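Local coordinates for sensor-type histidine kinase prrB (Mycobacterium tuberculosis, PDB 1YSR) that binds ATP through this C-terminal domain and, as a sensor kinase, autophosphorylates on histidine to start signalling in the PrrB/PrrA two-component system, at the interface of chains A and B. Coordinates in Å, arbitrary orientation; residue numbers count along the deposited sequence, not the author numbering. Chains: chain A/B, Sensor-type histidine kinase prrB.

The interface of chains A and B. Residues chain A 73-75; chain B 24-25, 60.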
# COMPACT_ATOMS: atom_id res chain seq x y z
N SER A 73 -14.16 5.16 -9.45
CA SER A 73 -14.78 5.45 -8.15
C SER A 73 -16.25 5.80 -8.23
O SER A 73 -16.69 6.50 -9.15
CB SER A 73 -14.12 6.68 -7.52
OG SER A 73 -12.71 6.59 -7.55
N SER A 74 -16.99 5.40 -7.20
CA SER A 74 -18.41 5.71 -7.08
C SER A 74 -18.76 5.83 -5.60
O SER A 74 -17.90 5.61 -4.73
CB SER A 74 -19.27 4.63 -7.77
OG SER A 74 -19.05 3.36 -7.19
N ARG A 75 -20.01 6.18 -5.31
CA ARG A 75 -20.42 6.29 -3.92
C ARG A 75 -20.27 4.92 -3.28
O ARG A 75 -19.99 4.84 -2.13
CB ARG A 75 -21.87 6.79 -3.81
CG ARG A 75 -22.12 8.22 -4.36
CD ARG A 75 -23.65 8.38 -4.68
NE ARG A 75 -24.08 9.77 -4.97
CZ ARG A 75 -24.83 10.51 -4.15
NH1 ARG A 75 -25.25 10.02 -2.97
NH2 ARG A 75 -25.15 11.76 -4.49
N ILE B 24 -17.95 12.11 -8.70
CA ILE B 24 -18.74 11.17 -7.95
C ILE B 24 -20.14 11.68 -7.61
O ILE B 24 -21.08 10.87 -7.53
CB ILE B 24 -18.02 10.71 -6.64
CG1 ILE B 24 -16.65 10.09 -6.96
CG2 ILE B 24 -18.90 9.69 -5.87
CD1 ILE B 24 -15.85 9.63 -5.75
N TYR B 25 -20.24 12.98 -7.34
CA TYR B 25 -21.49 13.54 -6.85
C TYR B 25 -21.97 14.55 -7.87
O TYR B 25 -21.48 15.67 -7.92
CB TYR B 25 -21.31 14.21 -5.47
CG TYR B 25 -20.68 13.32 -4.41
CD1 TYR B 25 -21.43 12.35 -3.75
CD2 TYR B 25 -19.31 13.47 -4.08
CE1 TYR B 25 -20.87 11.57 -2.76
CE2 TYR B 25 -18.73 12.69 -3.11
CZ TYR B 25 -19.50 11.74 -2.45
OH TYR B 25 -18.89 10.95 -1.48
N LYS B 60 -24.11 12.72 1.60
CA LYS B 60 -25.03 11.60 1.84
C LYS B 60 -25.94 11.87 3.05
O LYS B 60 -27.10 11.45 3.08
CB LYS B 60 -24.28 10.25 1.96
CG LYS B 60 -23.27 10.02 0.77
CD LYS B 60 -22.27 8.87 0.93
CE LYS B 60 -21.93 8.28 -0.44
NZ LYS B 60 -20.55 7.62 -0.56
O HOH W 1 -20.92 7.85 -8.00
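A:Arg75 lies across B:Ile24 and the rim of B:Tyr25, with B:Lys60 against the root of its side chain, at CB and CG. It sits in the turn that follows strand 66-74 of one ATP-binding domain, and meets the ends of helices 10-24 and 44-60 of the neighbouring copy. The arginine chain is extended from CG to NE, carrying it past the isoleucine to the tyrosine. The branch methyl CG2 of B:Ile24, anti to its backbone N (CG1 at chi1 -58°), touches the start of this chain, 3.8 Å from A:Arg75 CG. The longer branch points back toward the strand, where its tip CD1 packs 3.9 Å from A:Ser73 CB.

Further out, the guanidinium does not stack on the phenol. The two planes stand 70° apart, and B:Tyr25 CD1 comes over one guanidinium face, near its rim, while A:Arg75 CZ lies at the ring's edge. The centre of one ring face is instead packed by CG2 of its own neighbour, B:Ile24, so this methyl serves both residues.

B:Lys60 brings its CE to 3.7 Å from A:Arg75 CB, and its amine donates a 3.2 Å hydrogen bond from NZ to A:Arg75 O. NZ comes in at 112° to the C=O, well to its side and slightly tilted from the carbonyl plane. The two like charges do not touch (A:Arg75 NH1 is 5.8 Å from B:Lys60 NZ), but some repulsion may remain.

The patch hides 250 Å² summed over both chains; the larger interface is not an exact two-fold and may reflect crystal packing. A water bridges the backbones, 3.3 Å from A:Arg75 N and 3.1 Å from B:Ile24 O, the carbonyl oxygen ending helix 10-24.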